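Local coordinates for glycosyl transferase family 8 (PDB 5GVV), which transfers galactose from UDP-galactose to the terminal glucose of the already glycosylated serine-rich repeat protein PsrP, the third step in its O-glycosylation, at residues L278-N282 / I339-S343; P368-N374 / Y385-S391. One frame throughout, in Å; residues are numbered along the deposited sequence.

Interaction 1: residues L278-N282 / I339-S343; sequences LQCVN and IVIAS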
ATOM      1  N   LEU A 278       5.421  14.472 -27.691  1.00 21.21           N
ATOM      2  CA  LEU A 278       6.716  15.144 -27.630  1.00 19.29           C
ATOM      3  C   LEU A 278       7.277  15.078 -26.219  1.00 17.19           C
ATOM      4  O   LEU A 278       6.520  15.054 -25.244  1.00 17.71           O
ATOM      5  CB  LEU A 278       6.579  16.611 -28.057  1.00 18.96           C
ATOM      6  CG  LEU A 278       7.856  17.342 -28.486  1.00 19.41           C
ATOM      7  CD1 LEU A 278       8.260  16.960 -29.903  1.00 20.02           C
ATOM      8  CD2 LEU A 278       7.689  18.845 -28.380  1.00 16.00           C
ATOM      9  N   GLN A 279       8.604  15.047 -26.117  1.00 16.56           N
ATOM     10  CA  GLN A 279       9.287  15.034 -24.824  1.00 19.06           C
ATOM     11  C   GLN A 279      10.223  16.238 -24.706  1.00 18.49           C
ATOM     12  O   GLN A 279      11.151  16.394 -25.507  1.00 16.65           O
ATOM     13  CB  GLN A 279      10.078  13.731 -24.654  1.00 20.65           C
ATOM     14  CG  GLN A 279       9.233  12.454 -24.803  1.00 19.14           C
ATOM     15  CD  GLN A 279       8.479  12.072 -23.537  1.00 20.95           C
ATOM     16  OE1 GLN A 279       8.857  12.458 -22.430  1.00 20.05           O
ATOM     17  NE2 GLN A 279       7.408  11.301 -23.697  1.00 20.68           N
ATOM     18  N   CYS A 280       9.980  17.087 -23.713  1.00 15.77           N
ATOM     19  CA  CYS A 280      10.774  18.303 -23.538  1.00 16.58           C
ATOM     20  C   CYS A 280      11.592  18.249 -22.255  1.00 16.55           C
ATOM     21  O   CYS A 280      11.182  17.618 -21.275  1.00 15.91           O
ATOM     22  CB  CYS A 280       9.872  19.539 -23.520  1.00 16.96           C
ATOM     23  SG  CYS A 280       9.117  19.922 -25.113  1.00 21.82           S
ATOM     24  N   VAL A 281      12.749  18.905 -22.262  1.00 15.15           N
ATOM     25  CA  VAL A 281      13.625  18.878 -21.099  1.00 13.34           C
ATOM     26  C   VAL A 281      14.219  20.252 -20.794  1.00 15.42           C
ATOM     27  O   VAL A 281      14.518  21.043 -21.703  1.00 16.86           O
ATOM     28  CB  VAL A 281      14.743  17.815 -21.274  1.00 15.99           C
ATOM     29  CG1 VAL A 281      15.614  18.157 -22.464  1.00 15.38           C
ATOM     30  CG2 VAL A 281      15.580  17.682 -20.015  1.00 13.63           C
ATOM     31  N   ASN A 282      14.354  20.547 -19.507  1.00 15.49           N
ATOM     32  CA  ASN A 282      15.091  21.723 -19.063  1.00 14.69           C
ATOM     33  C   ASN A 282      15.871  21.386 -17.805  1.00 15.03           C
ATOM     34  O   ASN A 282      15.413  20.595 -16.983  1.00 15.72           O
ATOM     35  CB  ASN A 282      14.155  22.903 -18.792  1.00 15.21           C
ATOM     36  CG  ASN A 282      14.860  24.057 -18.094  1.00 17.51           C
ATOM     37  OD1 ASN A 282      14.722  24.242 -16.884  1.00 16.84           O
ATOM     38  ND2 ASN A 282      15.636  24.826 -18.853  1.00 16.46           N
ATOM     39  N   ILE A 339      18.434  11.714 -19.962  1.00 13.54           N
ATOM     40  CA  ILE A 339      17.141  12.346 -20.228  1.00 16.74           C
ATOM     41  C   ILE A 339      17.206  13.180 -21.510  1.00 15.73           C
ATOM     42  O   ILE A 339      16.266  13.171 -22.309  1.00 18.43           O
ATOM     43  CB  ILE A 339      16.670  13.213 -19.034  1.00 14.90           C
ATOM     44  CG1 ILE A 339      16.465  12.331 -17.800  1.00 16.42           C
ATOM     45  CG2 ILE A 339      15.370  13.955 -19.365  1.00 16.08           C
ATOM     46  CD1 ILE A 339      16.143  13.091 -16.518  1.00 16.47           C
ATOM     47  N   VAL A 340      18.314  13.887 -21.712  1.00 14.28           N
ATOM     48  CA  VAL A 340      18.491  14.685 -22.925  1.00 14.46           C
ATOM     49  C   VAL A 340      18.465  13.804 -24.178  1.00 15.64           C
ATOM     50  O   VAL A 340      17.753  14.105 -25.137  1.00 18.19           O
ATOM     51  CB  VAL A 340      19.790  15.518 -22.881  1.00 18.23           C
ATOM     52  CG1 VAL A 340      19.990  16.260 -24.196  1.00 17.07           C
ATOM     53  CG2 VAL A 340      19.737  16.516 -21.728  1.00 15.39           C
ATOM     54  N   ILE A 341      19.229  12.714 -24.161  1.00 16.18           N
ATOM     55  CA  ILE A 341      19.229  11.748 -25.261  1.00 15.94           C
ATOM     56  C   ILE A 341      17.811  11.273 -25.586  1.00 17.84           C
ATOM     57  O   ILE A 341      17.458  11.077 -26.749  1.00 18.16           O
ATOM     58  CB  ILE A 341      20.111  10.524 -24.920  1.00 18.10           C
ATOM     59  CG1 ILE A 341      21.575  10.940 -24.761  1.00 18.89           C
ATOM     60  CG2 ILE A 341      19.985   9.436 -25.980  1.00 17.20           C
ATOM     61  CD1 ILE A 341      22.479   9.801 -24.312  1.00 20.91           C
ATOM     62  N   ALA A 342      16.997  11.111 -24.549  1.00 20.46           N
ATOM     63  CA  ALA A 342      15.631  10.617 -24.700  1.00 21.10           C
ATOM     64  C   ALA A 342      14.617  11.697 -25.094  1.00 25.42           C
ATOM     65  O   ALA A 342      13.464  11.381 -25.405  1.00 28.69           O
ATOM     66  CB  ALA A 342      15.194   9.925 -23.424  1.00 21.29           C
ATOM     67  N   SER A 343      15.029  12.962 -25.078  1.00 20.15           N
ATOM     68  CA  SER A 343      14.092  14.054 -25.347  1.00 22.35           C
ATOM     69  C   SER A 343      14.082  14.481 -26.814  1.00 21.71           C
ATOM     70  O   SER A 343      14.991  14.139 -27.572  1.00 19.11           O
ATOM     71  CB  SER A 343      14.394  15.247 -24.443  1.00 19.84           C
ATOM     72  OG  SER A 343      14.336  14.866 -23.081  1.00 23.90           O
TER

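Interaction 2: residues P368-N374 / Y385-S391; sequences PMIAFDN and YEGIYPS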
ATOM      1  N   PRO A 368      17.100  20.057 -31.108  1.00 17.34           N
ATOM      2  CA  PRO A 368      16.659  21.443 -31.297  1.00 20.53           C
ATOM      3  C   PRO A 368      16.473  22.090 -29.939  1.00 19.73           C
ATOM      4  O   PRO A 368      16.165  21.384 -28.974  1.00 16.10           O
ATOM      5  CB  PRO A 368      15.293  21.284 -31.970  1.00 20.07           C
ATOM      6  CG  PRO A 368      14.812  19.931 -31.544  1.00 22.95           C
ATOM      7  CD  PRO A 368      16.059  19.088 -31.495  1.00 19.98           C
HETATM    8  N   MSE A 369      16.664  23.404 -29.862  1.00 18.03           N
HETATM    9  CA  MSE A 369      16.545  24.119 -28.599  1.00 16.81           C
HETATM   10  C   MSE A 369      15.900  25.481 -28.837  1.00 18.33           C
HETATM   11  O   MSE A 369      16.256  26.189 -29.778  1.00 16.89           O
HETATM   12  CB  MSE A 369      17.924  24.276 -27.949  1.00 17.27           C
HETATM   13  CG  MSE A 369      17.944  25.114 -26.683  1.00 20.99           C
HETATM   14 SE   MSE A 369      19.707  25.082 -25.864  1.00 36.80          SE
HETATM   15  CE  MSE A 369      20.767  25.720 -27.375  1.00 23.60           C
ATOM     16  N   ILE A 370      14.934  25.840 -27.998  1.00 16.29           N
ATOM     17  CA  ILE A 370      14.280  27.140 -28.125  1.00 15.00           C
ATOM     18  C   ILE A 370      14.282  27.843 -26.774  1.00 17.07           C
ATOM     19  O   ILE A 370      14.549  27.221 -25.743  1.00 18.09           O
ATOM     20  CB  ILE A 370      12.845  27.011 -28.669  1.00 15.89           C
ATOM     21  CG1 ILE A 370      11.965  26.215 -27.700  1.00 16.47           C
ATOM     22  CG2 ILE A 370      12.863  26.342 -30.046  1.00 20.18           C
ATOM     23  CD1 ILE A 370      10.519  26.095 -28.147  1.00 14.33           C
ATOM     24  N   ALA A 371      13.998  29.142 -26.771  1.00 15.76           N
ATOM     25  CA  ALA A 371      14.084  29.912 -25.533  1.00 17.44           C
ATOM     26  C   ALA A 371      13.110  31.081 -25.525  1.00 16.83           C
ATOM     27  O   ALA A 371      12.502  31.402 -26.552  1.00 17.94           O
ATOM     28  CB  ALA A 371      15.510  30.407 -25.318  1.00 14.53           C
ATOM     29  N   PHE A 372      12.949  31.703 -24.359  1.00 16.34           N
ATOM     30  CA  PHE A 372      12.226  32.969 -24.266  1.00 17.66           C
ATOM     31  C   PHE A 372      13.216  34.114 -24.407  1.00 18.88           C
ATOM     32  O   PHE A 372      14.413  33.917 -24.197  1.00 18.70           O
ATOM     33  CB  PHE A 372      11.488  33.093 -22.932  1.00 17.19           C
ATOM     34  CG  PHE A 372      10.170  32.364 -22.891  1.00 18.65           C
ATOM     35  CD1 PHE A 372       9.113  32.770 -23.697  1.00 17.71           C
ATOM     36  CD2 PHE A 372       9.981  31.289 -22.035  1.00 18.81           C
ATOM     37  CE1 PHE A 372       7.895  32.108 -23.658  1.00 18.69           C
ATOM     38  CE2 PHE A 372       8.765  30.619 -21.987  1.00 18.09           C
ATOM     39  CZ  PHE A 372       7.720  31.033 -22.800  1.00 16.02           C
ATOM     40  N   ASP A 373      12.713  35.302 -24.748  1.00 16.84           N
ATOM     41  CA  ASP A 373      13.543  36.495 -24.904  1.00 20.19           C
ATOM     42  C   ASP A 373      14.396  36.760 -23.667  1.00 18.17           C
ATOM     43  O   ASP A 373      15.535  37.232 -23.773  1.00 22.45           O
ATOM     44  CB  ASP A 373      12.666  37.722 -25.211  1.00 18.27           C
ATOM     45  CG  ASP A 373      11.470  37.834 -24.279  1.00 22.04           C
ATOM     46  OD1 ASP A 373      11.440  37.129 -23.248  1.00 22.81           O
ATOM     47  OD2 ASP A 373      10.554  38.633 -24.572  1.00 28.00           O
ATOM     48  N   ASN A 374      13.843  36.446 -22.499  1.00 15.73           N
ATOM     49  CA  ASN A 374      14.517  36.710 -21.231  1.00 18.19           C
ATOM     50  C   ASN A 374      15.187  35.483 -20.596  1.00 17.30           C
ATOM     51  O   ASN A 374      15.609  35.541 -19.439  1.00 20.98           O
ATOM     52  CB  ASN A 374      13.534  37.328 -20.233  1.00 19.71           C
ATOM     53  CG  ASN A 374      12.388  36.390 -19.892  1.00 19.19           C
ATOM     54  OD1 ASN A 374      12.164  35.397 -20.583  1.00 18.01           O
ATOM     55  ND2 ASN A 374      11.647  36.710 -18.835  1.00 20.96           N
ATOM     56  N   TYR A 385      19.864  29.218 -31.262  1.00 20.71           N
ATOM     57  CA  TYR A 385      18.550  28.666 -30.941  1.00 22.49           C
ATOM     58  C   TYR A 385      17.740  28.477 -32.221  1.00 24.66           C
ATOM     59  O   TYR A 385      17.907  29.232 -33.182  1.00 23.89           O
ATOM     60  CB  TYR A 385      17.791  29.611 -30.002  1.00 17.97           C
ATOM     61  CG  TYR A 385      18.396  29.725 -28.621  1.00 19.26           C
ATOM     62  CD1 TYR A 385      19.262  30.765 -28.296  1.00 17.71           C
ATOM     63  CD2 TYR A 385      18.105  28.784 -27.639  1.00 18.41           C
ATOM     64  CE1 TYR A 385      19.817  30.865 -27.031  1.00 17.14           C
ATOM     65  CE2 TYR A 385      18.656  28.874 -26.376  1.00 15.98           C
ATOM     66  CZ  TYR A 385      19.504  29.915 -26.076  1.00 18.16           C
ATOM     67  OH  TYR A 385      20.049  29.999 -24.811  1.00 18.23           O
ATOM     68  N   GLU A 386      16.863  27.477 -32.238  1.00 20.93           N
ATOM     69  CA  GLU A 386      15.937  27.311 -33.354  1.00 22.59           C
ATOM     70  C   GLU A 386      14.870  28.404 -33.326  1.00 23.61           C
ATOM     71  O   GLU A 386      14.234  28.696 -34.341  1.00 28.30           O
ATOM     72  CB  GLU A 386      15.264  25.939 -33.309  1.00 22.22           C
ATOM     73  CG  GLU A 386      15.864  24.889 -34.244  1.00 25.02           C
ATOM     74  CD  GLU A 386      17.082  24.202 -33.661  1.00 31.51           C
ATOM     75  OE1 GLU A 386      17.558  23.219 -34.271  1.00 37.52           O
ATOM     76  OE2 GLU A 386      17.564  24.638 -32.591  1.00 31.08           O
ATOM     77  N   GLY A 387      14.679  29.008 -32.155  1.00 20.92           N
ATOM     78  CA  GLY A 387      13.695  30.062 -31.995  1.00 21.32           C
ATOM     79  C   GLY A 387      13.755  30.720 -30.628  1.00 19.63           C
ATOM     80  O   GLY A 387      14.003  30.049 -29.625  1.00 16.92           O
ATOM     81  N   ILE A 388      13.532  32.032 -30.596  1.00 16.87           N
ATOM     82  CA  ILE A 388      13.475  32.793 -29.348  1.00 16.20           C
ATOM     83  C   ILE A 388      12.147  33.549 -29.296  1.00 19.21           C
ATOM     84  O   ILE A 388      11.882  34.392 -30.156  1.00 20.17           O
ATOM     85  CB  ILE A 388      14.638  33.797 -29.259  1.00 18.42           C
ATOM     86  CG1 ILE A 388      15.982  33.068 -29.257  1.00 18.44           C
ATOM     87  CG2 ILE A 388      14.499  34.671 -28.021  1.00 15.61           C
ATOM     88  CD1 ILE A 388      17.186  34.005 -29.338  1.00 22.43           C
ATOM     89  N   TYR A 389      11.327  33.259 -28.285  1.00 15.98           N
ATOM     90  CA  TYR A 389       9.928  33.692 -28.263  1.00 17.59           C
ATOM     91  C   TYR A 389       9.650  34.668 -27.110  1.00 16.11           C
ATOM     92  O   TYR A 389      10.345  34.644 -26.094  1.00 15.90           O
ATOM     93  CB  TYR A 389       9.002  32.452 -28.226  1.00 18.18           C
ATOM     94  CG  TYR A 389       9.254  31.536 -29.407  1.00 16.31           C
ATOM     95  CD1 TYR A 389       8.635  31.768 -30.631  1.00 18.40           C
ATOM     96  CD2 TYR A 389      10.150  30.478 -29.316  1.00 18.05           C
ATOM     97  CE1 TYR A 389       8.887  30.962 -31.725  1.00 21.83           C
ATOM     98  CE2 TYR A 389      10.407  29.663 -30.405  1.00 19.54           C
ATOM     99  CZ  TYR A 389       9.774  29.913 -31.607  1.00 19.60           C
ATOM    100  OH  TYR A 389      10.019  29.111 -32.701  1.00 22.48           O
ATOM    101  N   PRO A 390       8.655  35.560 -27.279  1.00 16.40           N
ATOM    102  CA  PRO A 390       8.397  36.575 -26.244  1.00 16.88           C
ATOM    103  C   PRO A 390       7.738  36.019 -24.983  1.00 19.01           C
ATOM    104  O   PRO A 390       6.680  35.390 -25.060  1.00 17.52           O
ATOM    105  CB  PRO A 390       7.454  37.565 -26.943  1.00 16.62           C
ATOM    106  CG  PRO A 390       6.797  36.770 -28.024  1.00 18.18           C
ATOM    107  CD  PRO A 390       7.828  35.768 -28.481  1.00 16.68           C
ATOM    108  N   SER A 391       8.356  36.265 -23.830  1.00 17.14           N
ATOM    109  CA  SER A 391       7.864  35.725 -22.560  1.00 17.43           C
ATOM    110  C   SER A 391       6.516  36.295 -22.125  1.00 22.50           C
ATOM    111  O   SER A 391       5.799  35.666 -21.350  1.00 20.05           O
ATOM    112  CB  SER A 391       8.904  35.928 -21.455  1.00 18.37           C
ATOM    113  OG  SER A 391       9.429  37.245 -21.478  1.00 20.07           O
TER

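Interaction 1: residues L278-N282 / I339-S343
In the parallel sheet of the C-terminal part of the chain, V281 of strand 278-283 packs on the last turn of helix 333-342. This helix is the connection of a beta-alpha-beta crossover from strand 325-328 to strand 345-348, the neighbour of strand 278-283. V281 sends its two methyls to different partners. CG2 lies anti to the backbone N and meets I339 CG2 at 3.8 Å. CG1 turns to S343 and lies 3.7 Å from S343 CB. It also comes near V340 CG2, at a longer 4.5 Å. The S343 hydroxyl sits against the valine, with OG 3.5 Å from V281 CB, but bonds back to the helix it follows. S343 OG donates to I339 O at 2.7 Å, from above the carbonyl plane. The S343 chi1 of -57° sets OG beside that residue's backbone N, facing the helix end. Further along, S343 CB lies 3.6 Å from Q279 O. Of the Q279 side chain, CB is what comes near the helix end, 4.2 Å from A342 O. The chain then bends away, and Q279 OE1 bonds H305. The two segments meet by van der Waals contact: the buried serine hydroxyl touches the strand but spends its hydrogen bond on I339 O.

Interaction 2: residues P368-N374 / Y385-S391
Strands 369-372 and 387-389 run parallel, their short axes 22° apart in direction and 4.5 Å apart at closest approach, as the last pair of a six-stranded parallel sheet. A371 N donates to G387 O, Y389 N to A371 O at 2.8 Å, and D373 N to Y389 O. E386 extends the pairing at the start: its N bonds M369 O, while its bent side chain brings OE2 to M369 N at 3.1 Å. That N-H meets the carboxylate from above its plane.

On one face, A371 CB sits over the Y385 ring, 4.0 Å from its centroid, in a CH-pi contact. M369, a selenomethionine, is extended to SE and bends at chi3. Its CG lies 3.8 Å from Y385 CD2, and SE makes an oblique Met-aromatic contact with that ring. Y385 OH bonds D348 of strand 345-348, on the other side of strand 369-372. On the other face, I370 CB meets the edge of the Y389 ring, 4.0 Å from CE2. M397 of helix 395-402 touches I370 and F372 there. The F372 ring has Y389 O at its edge, and its CD1 is 3.4 Å from S391 CA.

Beyond the strands, S391 OG donates to D373 OD1 at 2.7 Å, on the syn lone pair of that oxygen.

The chain first builds the seven-stranded mixed sheet of the family 8 region, which holds UDP and manganese. Both contacts lie away from that site, in the six-stranded parallel sheet that follows. Strand 278-283 comes first. Strands 302-307 and 325-328 are built before helix 333-342 returns to it, where interaction 1 closes a loop of 56 residues. Strand 345-348 then lies between strands 278-283 and 369-372 in the sheet. Helix 356-364 leads on to strand 369-372, and interaction 2 closes a short loop of 10 residues. The loops follow in series and neither nest nor cross. Interaction 1 ties a helix to an inner strand; interaction 2 joins the outermost strand 387-389 to its neighbour.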